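Local coordinates for protein glutathione S-transferase enzyme with thioredoxin-like domain (Xenorhabdus nematophila, PDB 4L8E) that binds glutathione, two molecules per subunit, and as a glutathione S-transferase family member probably transfers it to other compounds, at residues 71-76 with 81-86; 102-107 with 112-117; 128-133 with 169-174; 144-149 with 155-160. All blocks are in the same frame, centred on the assembly; numbering follows the deposited sequence. Where two conformers were deposited one is given.

Contacts 1 and 2 follow each other along the chain. Contact 3 then opens, and contact 4 is nested inside the loop it closes. Contact 1 joins helix 68-73 to the sheet of the thioredoxin-like domain. Contact 2, with its centre about 19 Å from that of contact 1, folds the loop after helix 99-110 back on it, and the two contacts touch. Contacts 3 and 4 both join helix 118-145 to helix 154-175 in the helical domain, with centres about 21 Å apart. Contact 2 touches contact 3 by leucine packing between helices 99-110 and 118-145. Contacts 2 and 4 lie farthest apart, about 35 Å between centres. All four reach the second subunit.

Contact 1. Residues 71-76 with 81-86; sequences LAIAPN and AIVDHQ
No hydrogen bond joins the two segments: Ile73, Ala74, Ala81 and Val83 meet through carbon atoms alone. The CG2 methyl of Ile73 does most of the touching. It lies 3.9 Å from Ala81 CB and 4.0 Å from Val83 CG2. Ile73 turns CG2 anti to its own backbone N (CG1 has chi1 -65°), and this points the methyl at the strand. The CD1 end of Ile73 reaches the same Val83 methyl, and the two side chains cross at about a right angle. Ile73 was modelled in two conformers, so these distances hold for one of them. Beside it, Ala74 CB meets Ala81 CB at 4.0 Å, where two small residues let the backbones come close: Ala74 CA is 6.3 Å from Ala81 CA. Past the strand end, Asp84 OD1 accepts Gln86 N at 2.9 Å, from above the carboxylate plane. This is an Asx turn. Asp84 OD2 is taken by Tyr105 OH and by a salt bridge to Lys109. Val83 CG1 covers one face of the His85 ring. The arrangement belongs to the thioredoxin-like fold. Helix 68-73 leans on one side of the mixed sheet, where Ile73 also meets Tyr32 of strand 30-33 and Ser95 of strand 94-97. Ile82 points away from it, and strand 81-84 runs between strands 30-33 and 94-97.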
# COMPACT_ATOMS: atom_id res chain seq x y z
N LEU A 71 -2.83 -9.24 18.48
CA LEU A 71 -3.76 -9.44 17.37
C LEU A 71 -5.03 -8.60 17.53
O LEU A 71 -5.67 -8.22 16.54
CB LEU A 71 -4.11 -10.92 17.24
CG LEU A 71 -2.97 -11.84 16.80
CD1 LEU A 71 -3.39 -13.31 16.87
CD2 LEU A 71 -2.50 -11.44 15.41
N ALA A 72 -5.42 -8.30 18.78
CA ALA A 72 -6.57 -7.43 19.01
C ALA A 72 -6.40 -6.02 18.43
O ALA A 72 -7.38 -5.41 18.02
CB ALA A 72 -6.87 -7.35 20.50
N ILE A 73 -5.15 -5.56 18.44
CA ILE A 73 -4.74 -4.25 17.93
C ILE A 73 -4.35 -4.30 16.44
O ILE A 73 -4.58 -3.34 15.70
CB ILE A 73 -3.53 -3.76 18.78
CG1 ILE A 73 -3.96 -3.51 20.23
CG2 ILE A 73 -2.91 -2.51 18.21
CD1 ILE A 73 -2.82 -3.35 21.21
N ALA A 74 -3.78 -5.42 16.03
CA ALA A 74 -3.09 -5.60 14.75
C ALA A 74 -3.35 -7.00 14.21
O ALA A 74 -2.50 -7.89 14.31
CB ALA A 74 -1.62 -5.39 14.94
N PRO A 75 -4.56 -7.22 13.69
CA PRO A 75 -4.98 -8.57 13.33
C PRO A 75 -4.21 -9.19 12.18
O PRO A 75 -4.30 -10.39 11.97
CB PRO A 75 -6.47 -8.40 13.00
CG PRO A 75 -6.67 -6.95 12.76
CD PRO A 75 -5.69 -6.28 13.67
N ASN A 76 -3.43 -8.37 11.48
CA ASN A 76 -2.56 -8.89 10.43
C ASN A 76 -1.21 -9.39 10.95
O ASN A 76 -0.36 -9.78 10.17
CB ASN A 76 -2.34 -7.79 9.37
CG ASN A 76 -1.65 -8.30 8.12
OD1 ASN A 76 -2.02 -9.32 7.52
ND2 ASN A 76 -0.61 -7.57 7.72
N ALA A 81 2.09 -0.90 14.85
CA ALA A 81 0.72 -0.58 15.15
C ALA A 81 0.80 0.47 16.23
O ALA A 81 1.81 0.54 16.93
CB ALA A 81 -0.03 -1.83 15.66
N ILE A 82 -0.22 1.31 16.31
CA ILE A 82 -0.33 2.26 17.42
C ILE A 82 -1.68 2.17 18.08
O ILE A 82 -2.65 1.68 17.51
CB ILE A 82 -0.09 3.74 17.03
CG1 ILE A 82 -1.17 4.25 16.09
CG2 ILE A 82 1.31 3.93 16.48
CD1 ILE A 82 -1.19 5.79 15.95
N VAL A 83 -1.72 2.61 19.32
CA VAL A 83 -2.95 2.93 20.00
C VAL A 83 -2.85 4.39 20.45
O VAL A 83 -1.90 4.81 21.12
CB VAL A 83 -3.20 2.00 21.19
CG1 VAL A 83 -4.48 2.39 21.93
CG2 VAL A 83 -3.25 0.56 20.68
N ASP A 84 -3.81 5.19 19.99
CA ASP A 84 -3.91 6.58 20.40
C ASP A 84 -4.98 6.66 21.47
O ASP A 84 -6.19 6.51 21.19
CB ASP A 84 -4.31 7.44 19.20
CG ASP A 84 -4.40 8.93 19.52
OD1 ASP A 84 -4.16 9.33 20.68
OD2 ASP A 84 -4.71 9.70 18.59
N HIS A 85 -4.54 6.89 22.69
CA HIS A 85 -5.44 7.02 23.82
C HIS A 85 -6.07 8.40 23.98
O HIS A 85 -6.90 8.59 24.85
CB HIS A 85 -4.73 6.66 25.13
CG HIS A 85 -4.29 5.23 25.17
ND1 HIS A 85 -5.13 4.21 25.53
CD2 HIS A 85 -3.10 4.66 24.86
CE1 HIS A 85 -4.49 3.06 25.44
NE2 HIS A 85 -3.26 3.30 25.03
N GLN A 86 -5.66 9.36 23.17
CA GLN A 86 -6.23 10.70 23.22
C GLN A 86 -6.63 11.15 21.82
O GLN A 86 -6.06 12.10 21.27
CB GLN A 86 -5.23 11.68 23.82
CG GLN A 86 -4.91 11.39 25.28
CD GLN A 86 -3.88 12.34 25.83
OE1 GLN A 86 -2.90 12.68 25.14
NE2 GLN A 86 -4.08 12.79 27.06

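Contact 2. Residues 102-107 with 112-117; sequences ILLYLA and RFLSKD
Leu104 is the first residue of 102-107 to touch 112-117, and it does so with its CD1 methyl, 3.6 Å from Leu114 CD2. Its CB points away from the loop. With CG anti to the backbone N (chi1 178°) and chi2 at 54°, the CD1 branch swings back to it. The two leucines cross obliquely. Leu125 of the same chain packs on both leucines, and Leu125 of the second subunit packs on Leu104. One turn on, Ala107 has the largest share of the contact. Its CB lies 3.8 Å from Leu114 CB and 3.4 Å from Arg112 O. Ala107 CA makes a CH...O contact with the same Arg112 oxygen. The carbonyl of Ala107 sits near the helix end. Arg112 N reaches Ala107 O only weakly, at 3.4 Å, and has a second partner in Thr110 OG1. A water stands 3.0 Å from Ala107 O and 2.7 Å from Leu114 O, and so bridges the helix end to the loop. In the glutathione transferase fold this is where the thioredoxin-like domain passes into the helical domain. Phe113 takes a left-handed backbone conformation (phi 66°) at the bend, and its backbone is hydrogen-bonded to that of Ile188. Its CE2 lies over one face of the Arg112 guanidinium. Farther on, Ser115 OG accepts Asp117 N at 3.0 Å, an ST turn. Asp117 then caps helix 118-145 through OD2, which accepts from Glu120 N.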
# COMPACT_ATOMS: atom_id res chain seq x y z
N ILE A 102 -1.01 4.60 9.57
CA ILE A 102 -0.53 5.29 10.77
C ILE A 102 0.06 6.63 10.41
O ILE A 102 -0.22 7.64 11.05
CB ILE A 102 0.52 4.44 11.50
CG1 ILE A 102 -0.14 3.15 11.99
CG2 ILE A 102 1.15 5.22 12.66
CD1 ILE A 102 0.87 2.10 12.46
N LEU A 103 0.88 6.66 9.36
CA LEU A 103 1.48 7.91 8.93
C LEU A 103 0.41 8.92 8.53
O LEU A 103 0.50 10.10 8.88
CB LEU A 103 2.49 7.68 7.78
CG LEU A 103 3.82 7.03 8.18
CD1 LEU A 103 4.62 6.71 6.93
CD2 LEU A 103 4.63 7.90 9.12
N LEU A 104 -0.59 8.47 7.79
CA LEU A 104 -1.66 9.36 7.36
C LEU A 104 -2.44 9.88 8.56
O LEU A 104 -2.73 11.07 8.66
CB LEU A 104 -2.58 8.62 6.39
CG LEU A 104 -3.78 9.40 5.88
CD1 LEU A 104 -3.34 10.71 5.27
CD2 LEU A 104 -4.55 8.56 4.86
N TYR A 105 -2.79 8.98 9.48
CA TYR A 105 -3.53 9.38 10.67
C TYR A 105 -2.76 10.40 11.50
O TYR A 105 -3.34 11.39 11.96
CB TYR A 105 -3.83 8.14 11.52
CG TYR A 105 -4.47 8.43 12.85
CD1 TYR A 105 -5.84 8.50 12.98
CD2 TYR A 105 -3.70 8.62 13.99
CE1 TYR A 105 -6.43 8.76 14.20
CE2 TYR A 105 -4.28 8.87 15.22
CZ TYR A 105 -5.66 8.94 15.33
OH TYR A 105 -6.29 9.18 16.53
N LEU A 106 -1.47 10.15 11.71
CA LEU A 106 -0.65 11.06 12.52
C LEU A 106 -0.41 12.40 11.81
O LEU A 106 -0.37 13.45 12.45
CB LEU A 106 0.69 10.41 12.88
CG LEU A 106 0.57 9.25 13.89
CD1 LEU A 106 1.94 8.61 14.10
CD2 LEU A 106 -0.01 9.72 15.18
N ALA A 107 -0.21 12.34 10.50
CA ALA A 107 -0.02 13.58 9.73
C ALA A 107 -1.28 14.43 9.82
O ALA A 107 -1.20 15.64 9.99
CB ALA A 107 0.34 13.25 8.29
N ARG A 112 1.23 17.97 10.32
CA ARG A 112 2.64 17.98 9.89
C ARG A 112 2.95 16.92 8.86
O ARG A 112 2.39 15.84 8.88
CB ARG A 112 3.56 17.77 11.11
CG ARG A 112 3.29 18.72 12.27
CD ARG A 112 3.87 20.09 12.05
NE ARG A 112 5.19 20.05 11.44
CZ ARG A 112 6.34 19.94 12.11
NH1 ARG A 112 7.48 19.92 11.43
NH2 ARG A 112 6.36 19.84 13.43
N PHE A 113 3.87 17.25 7.96
CA PHE A 113 4.46 16.31 7.00
C PHE A 113 3.49 15.77 5.95
O PHE A 113 3.72 14.73 5.33
CB PHE A 113 5.28 15.22 7.71
CG PHE A 113 6.40 15.80 8.51
CD1 PHE A 113 7.49 16.38 7.88
CD2 PHE A 113 6.32 15.87 9.89
CE1 PHE A 113 8.48 16.98 8.61
CE2 PHE A 113 7.32 16.50 10.65
CZ PHE A 113 8.40 17.04 10.02
N LEU A 114 2.43 16.54 5.70
CA LEU A 114 1.51 16.23 4.62
C LEU A 114 0.75 17.51 4.34
O LEU A 114 0.18 18.15 5.24
CB LEU A 114 0.54 15.13 5.03
CG LEU A 114 -0.48 14.72 3.98
CD1 LEU A 114 0.20 14.06 2.80
CD2 LEU A 114 -1.47 13.76 4.58
N SER A 115 0.79 17.93 3.09
CA SER A 115 0.22 19.21 2.74
C SER A 115 -1.30 19.20 2.91
O SER A 115 -1.93 18.15 2.79
CB SER A 115 0.57 19.53 1.30
OG SER A 115 -0.01 20.76 0.92
N LYS A 116 -1.86 20.39 3.15
CA LYS A 116 -3.32 20.57 3.17
C LYS A 116 -3.84 21.04 1.80
O LYS A 116 -5.05 21.04 1.56
CB LYS A 116 -3.73 21.57 4.24
CG LYS A 116 -2.98 21.37 5.55
CD LYS A 116 -3.83 20.72 6.63
CE LYS A 116 -3.11 20.76 7.97
NZ LYS A 116 -4.04 20.74 9.13
N ASP A 117 -2.93 21.41 0.90
CA ASP A 117 -3.28 21.80 -0.48
C ASP A 117 -3.58 20.54 -1.29
O ASP A 117 -2.76 19.64 -1.34
CB ASP A 117 -2.11 22.57 -1.12
CG ASP A 117 -2.30 22.82 -2.62
OD1 ASP A 117 -3.06 23.73 -2.96
OD2 ASP A 117 -1.65 22.13 -3.45
O HOH W 1 -0.91 17.46 7.64

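Contact 3. Residues 128-133 with 169-174; sequences LFWQVA and KVLNTQ
Around Trp130 and Leu171 the two helical segments run roughly antiparallel, with backbones well apart: Trp130 CA is 9.9 Å from Leu171 CA. Segment 128-133 widens into a pi-type turn at 131-133, while segment 169-174 keeps regular helical bonds. The indole fills the gap between them. Trp130 has CG anti to its backbone N (chi1 170°), which sends the ring out toward the other helix. Its NE1 lies 3.9 Å from Val170 CG1, and CZ2 is 4.0 Å from the same methyl. At the far end of the ring, CH2 meets Leu171 CB at 4.0 Å. Both carbons approach the ring obliquely. The side chains of Trp130 and Leu171 cross at about a right angle. Behind the contact face, Lys169 O accepts from both Thr173 N and Thr173 OG1, which come from opposite sides of the carbonyl plane. Trp127 meets Trp130 edge-to-face. Trp130 NE1 also makes a weak hydrogen bond to Asn76 OD1 of the second subunit, and Pro75 of that subunit packs on Val170, so both residues border its thioredoxin-like domain. The packing of helices 118-145 and 154-175 is part of the all-helical domain of glutathione transferases.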
# COMPACT_ATOMS: atom_id res chain seq x y z
N LEU A 128 3.38 7.91 -1.19
CA LEU A 128 3.16 7.05 -0.02
C LEU A 128 2.59 5.69 -0.42
O LEU A 128 3.08 4.63 0.01
CB LEU A 128 2.26 7.74 0.99
CG LEU A 128 1.86 6.92 2.23
CD1 LEU A 128 3.08 6.60 3.07
CD2 LEU A 128 0.83 7.66 3.05
N PHE A 129 1.50 5.71 -1.18
CA PHE A 129 0.92 4.47 -1.66
C PHE A 129 1.91 3.65 -2.49
O PHE A 129 1.96 2.41 -2.38
CB PHE A 129 -0.40 4.73 -2.42
CG PHE A 129 -1.59 4.88 -1.52
CD1 PHE A 129 -2.29 3.75 -1.10
CD2 PHE A 129 -2.05 6.13 -1.11
CE1 PHE A 129 -3.42 3.85 -0.27
CE2 PHE A 129 -3.16 6.25 -0.29
CZ PHE A 129 -3.86 5.10 0.13
N TRP A 130 2.69 4.32 -3.34
CA TRP A 130 3.68 3.63 -4.17
C TRP A 130 4.68 2.89 -3.27
O TRP A 130 5.03 1.73 -3.54
CB TRP A 130 4.44 4.60 -5.07
CG TRP A 130 5.62 4.03 -5.78
CD1 TRP A 130 5.62 3.33 -6.94
CD2 TRP A 130 6.99 4.09 -5.35
NE1 TRP A 130 6.90 2.97 -7.29
CE2 TRP A 130 7.76 3.45 -6.33
CE3 TRP A 130 7.63 4.68 -4.27
CZ2 TRP A 130 9.15 3.34 -6.24
CZ3 TRP A 130 9.01 4.57 -4.18
CH2 TRP A 130 9.75 3.91 -5.15
N GLN A 131 5.07 3.53 -2.18
CA GLN A 131 5.99 2.89 -1.22
C GLN A 131 5.37 1.66 -0.57
O GLN A 131 6.00 0.60 -0.54
CB GLN A 131 6.46 3.87 -0.12
CG GLN A 131 7.57 3.32 0.74
CD GLN A 131 7.10 2.30 1.75
OE1 GLN A 131 6.11 2.51 2.43
NE2 GLN A 131 7.85 1.18 1.88
N VAL A 132 4.15 1.79 -0.03
CA VAL A 132 3.59 0.69 0.75
C VAL A 132 3.17 -0.48 -0.15
O VAL A 132 3.14 -1.62 0.31
CB VAL A 132 2.44 1.12 1.66
CG1 VAL A 132 2.91 2.17 2.69
CG2 VAL A 132 1.27 1.61 0.88
N ALA A 133 2.86 -0.19 -1.41
CA ALA A 133 2.35 -1.19 -2.34
C ALA A 133 3.41 -1.84 -3.21
O ALA A 133 3.21 -2.96 -3.73
CB ALA A 133 1.24 -0.57 -3.23
N LYS A 169 15.02 2.90 -9.98
CA LYS A 169 15.03 3.74 -11.17
C LYS A 169 13.84 4.71 -11.16
O LYS A 169 13.99 5.90 -11.45
CB LYS A 169 15.02 2.90 -12.44
CG LYS A 169 14.97 3.71 -13.70
CD LYS A 169 14.87 2.80 -14.93
CE LYS A 169 15.13 3.56 -16.22
NZ LYS A 169 14.77 2.76 -17.42
N VAL A 170 12.67 4.21 -10.78
CA VAL A 170 11.48 5.05 -10.64
C VAL A 170 11.76 6.14 -9.59
O VAL A 170 11.46 7.32 -9.79
CB VAL A 170 10.25 4.20 -10.27
CG1 VAL A 170 9.09 5.08 -9.79
CG2 VAL A 170 9.80 3.35 -11.47
N LEU A 171 12.29 5.71 -8.45
CA LEU A 171 12.59 6.64 -7.38
C LEU A 171 13.58 7.71 -7.84
O LEU A 171 13.38 8.93 -7.63
CB LEU A 171 13.11 5.86 -6.17
CG LEU A 171 13.47 6.66 -4.92
CD1 LEU A 171 12.24 7.33 -4.38
CD2 LEU A 171 14.12 5.77 -3.88
N ASN A 172 14.64 7.27 -8.49
CA ASN A 172 15.68 8.20 -8.93
C ASN A 172 15.12 9.20 -9.94
O ASN A 172 15.45 10.39 -9.92
CB ASN A 172 16.82 7.43 -9.57
CG ASN A 172 18.03 8.28 -9.81
OD1 ASN A 172 18.79 8.57 -8.88
ND2 ASN A 172 18.25 8.67 -11.08
N THR A 173 14.30 8.70 -10.85
CA THR A 173 13.70 9.56 -11.87
C THR A 173 12.87 10.67 -11.22
O THR A 173 12.95 11.82 -11.64
CB THR A 173 12.90 8.71 -12.87
OG1 THR A 173 13.83 7.93 -13.64
CG2 THR A 173 12.09 9.58 -13.82
N GLN A 174 12.09 10.35 -10.20
CA GLN A 174 11.32 11.39 -9.53
C GLN A 174 12.21 12.37 -8.78
O GLN A 174 11.96 13.57 -8.78
CB GLN A 174 10.27 10.77 -8.61
CG GLN A 174 9.36 11.80 -7.93
CD GLN A 174 8.63 12.70 -8.92
OE1 GLN A 174 8.00 12.21 -9.84
NE2 GLN A 174 8.71 14.02 -8.73

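Contact 4. Residues 144-149 with 155-160; sequences HFNRYA and YAIKRY. With GSH (glutathione), chain B.
Phe145 and Tyr160 both carry CG anti to the carbonyl carbon (chi1 -76° and -61°), and this brings their rings side by side. The planes are nearly parallel, at 8°, but they are slid apart, with centroids 5.8 Å from each other. The touch is therefore at the rims, where Phe145 CE2 is 3.7 Å from Tyr160 CE2. Ala156 CB sits over the centre of one Phe145 face, 3.5 Å from the ring centroid, a CH-pi contact. His144 CD2 covers the opposite face. A type I turn from Phe145 to Tyr148 ends helix 118-145 here, and the chain soon reverses into helix 154-175, antiparallel in the helical domain. From just before the turn, His144 NE2 shares a hydrogen bond of 2.7 Å with Tyr148 OH. On the far side, the chain of Arg159 is extended and its two terminal nitrogens grip the gamma-glutamyl carboxylate of a glutathione. Arg159 NH1 donates to O11 at 2.9 Å, and Arg159 NH2 to O12 at 2.8 Å, both almost straight. Asn38 of the second subunit binds the same glutathione. Gln141 OE1 of the second subunit is hydrogen-bonded to both Arg159 NH2 and Tyr160 OH.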
# COMPACT_ATOMS: atom_id res chain seq x y z
N HIS A 144 14.05 -11.38 1.57
CA HIS A 144 13.74 -12.77 1.91
C HIS A 144 14.59 -13.72 1.10
O HIS A 144 15.18 -14.64 1.65
CB HIS A 144 12.26 -13.12 1.69
CG HIS A 144 11.96 -14.56 1.95
ND1 HIS A 144 11.90 -15.08 3.23
CD2 HIS A 144 11.78 -15.62 1.11
CE1 HIS A 144 11.65 -16.38 3.16
NE2 HIS A 144 11.60 -16.73 1.89
N PHE A 145 14.67 -13.51 -0.22
CA PHE A 145 15.38 -14.49 -1.03
C PHE A 145 16.90 -14.40 -0.91
O PHE A 145 17.63 -15.30 -1.32
CB PHE A 145 14.88 -14.48 -2.47
CG PHE A 145 13.53 -15.15 -2.62
CD1 PHE A 145 13.43 -16.54 -2.62
CD2 PHE A 145 12.37 -14.39 -2.73
CE1 PHE A 145 12.18 -17.16 -2.74
CE2 PHE A 145 11.14 -14.98 -2.85
CZ PHE A 145 11.04 -16.37 -2.86
N ASN A 146 17.39 -13.32 -0.30
CA ASN A 146 18.81 -13.24 0.03
C ASN A 146 19.19 -14.13 1.21
O ASN A 146 20.36 -14.23 1.55
CB ASN A 146 19.24 -11.78 0.24
CG ASN A 146 19.51 -11.06 -1.08
OD1 ASN A 146 19.97 -11.67 -2.05
ND2 ASN A 146 19.24 -9.76 -1.13
N ARG A 147 18.19 -14.78 1.81
CA ARG A 147 18.42 -15.74 2.89
C ARG A 147 18.73 -17.13 2.35
O ARG A 147 19.03 -18.06 3.11
CB ARG A 147 17.20 -15.81 3.84
CG ARG A 147 16.82 -14.47 4.43
CD ARG A 147 15.46 -14.51 5.13
NE ARG A 147 15.52 -15.29 6.36
CZ ARG A 147 15.67 -14.79 7.58
NH1 ARG A 147 15.77 -13.48 7.79
NH2 ARG A 147 15.70 -15.61 8.61
N TYR A 148 18.68 -17.26 1.02
CA TYR A 148 18.94 -18.54 0.38
C TYR A 148 20.24 -18.48 -0.43
O TYR A 148 20.68 -17.41 -0.87
CB TYR A 148 17.84 -18.92 -0.62
CG TYR A 148 16.39 -18.95 -0.18
CD1 TYR A 148 15.62 -20.09 -0.36
CD2 TYR A 148 15.77 -17.84 0.38
CE1 TYR A 148 14.27 -20.13 0.00
CE2 TYR A 148 14.42 -17.87 0.75
CZ TYR A 148 13.68 -19.03 0.54
OH TYR A 148 12.34 -19.10 0.87
N ALA A 149 20.82 -19.64 -0.67
CA ALA A 149 21.86 -19.78 -1.66
C ALA A 149 21.21 -19.44 -3.01
O ALA A 149 20.14 -19.96 -3.34
CB ALA A 149 22.40 -21.18 -1.66
N TYR A 155 15.11 -18.34 -10.12
CA TYR A 155 14.04 -17.52 -10.70
C TYR A 155 13.60 -16.39 -9.77
O TYR A 155 13.41 -15.24 -10.21
CB TYR A 155 12.84 -18.38 -11.09
CG TYR A 155 13.03 -19.17 -12.37
CD1 TYR A 155 13.08 -18.51 -13.60
CD2 TYR A 155 13.16 -20.54 -12.35
CE1 TYR A 155 13.25 -19.23 -14.78
CE2 TYR A 155 13.33 -21.26 -13.53
CZ TYR A 155 13.37 -20.59 -14.74
OH TYR A 155 13.55 -21.29 -15.91
N ALA A 156 13.46 -16.70 -8.49
CA ALA A 156 13.01 -15.72 -7.52
C ALA A 156 14.03 -14.61 -7.34
O ALA A 156 13.68 -13.44 -7.29
CB ALA A 156 12.73 -16.39 -6.15
N ILE A 157 15.30 -14.97 -7.23
CA ILE A 157 16.29 -13.93 -6.97
C ILE A 157 16.40 -13.01 -8.19
O ILE A 157 16.49 -11.80 -8.04
CB ILE A 157 17.68 -14.51 -6.53
CG1 ILE A 157 18.74 -13.41 -6.55
CG2 ILE A 157 18.12 -15.58 -7.43
CD1 ILE A 157 19.93 -13.70 -5.68
N LYS A 158 16.35 -13.58 -9.40
CA LYS A 158 16.38 -12.77 -10.61
C LYS A 158 15.19 -11.81 -10.66
O LYS A 158 15.34 -10.60 -10.91
CB LYS A 158 16.41 -13.64 -11.86
CG LYS A 158 16.48 -12.84 -13.15
CD LYS A 158 16.45 -13.74 -14.37
CE LYS A 158 16.72 -12.97 -15.66
NZ LYS A 158 18.17 -12.64 -15.82
N ARG A 159 14.00 -12.34 -10.40
CA ARG A 159 12.78 -11.53 -10.42
C ARG A 159 12.89 -10.34 -9.46
O ARG A 159 12.67 -9.18 -9.86
CB ARG A 159 11.58 -12.37 -10.01
CG ARG A 159 10.28 -11.60 -9.83
CD ARG A 159 9.10 -12.55 -9.66
NE ARG A 159 7.83 -11.89 -9.36
CZ ARG A 159 7.04 -11.29 -10.26
NH1 ARG A 159 7.38 -11.26 -11.56
NH2 ARG A 159 5.89 -10.75 -9.88
N TYR A 160 13.22 -10.61 -8.21
CA TYR A 160 13.19 -9.53 -7.21
C TYR A 160 14.39 -8.58 -7.30
O TYR A 160 14.28 -7.40 -6.94
CB TYR A 160 12.90 -10.08 -5.80
CG TYR A 160 11.54 -10.75 -5.78
CD1 TYR A 160 10.39 -10.01 -6.03
CD2 TYR A 160 11.41 -12.12 -5.62
CE1 TYR A 160 9.15 -10.61 -6.07
CE2 TYR A 160 10.16 -12.74 -5.67
CZ TYR A 160 9.03 -11.97 -5.90
OH TYR A 160 7.78 -12.56 -5.99
N1 GSH B . 5.42 -7.08 -14.14
CA1 GSH B . 4.35 -7.72 -13.46
C1 GSH B . 4.86 -9.00 -12.86
O11 GSH B . 5.86 -9.59 -13.37
O12 GSH B . 4.27 -9.50 -11.85
CB1 GSH B . 3.28 -8.02 -14.43
CG1 GSH B . 2.09 -8.72 -13.81
CD1 GSH B . 1.21 -7.76 -13.03
OE1 GSH B . 1.21 -6.58 -13.28
N2 GSH B . 0.40 -8.31 -11.96
CA2 GSH B . -0.46 -7.47 -11.19
C2 GSH B . 0.02 -7.53 -9.74
O2 GSH B . 0.52 -8.55 -9.24
CB2 GSH B . -1.87 -7.92 -11.24
SG2 GSH B . -2.55 -7.70 -12.89
N3 GSH B . -0.08 -6.36 -8.94
CA3 GSH B . 0.38 -6.43 -7.57
C3 GSH B . -0.38 -5.47 -6.75
O31 GSH B . -1.56 -5.16 -7.08
O32 GSH B . 0.17 -4.97 -5.74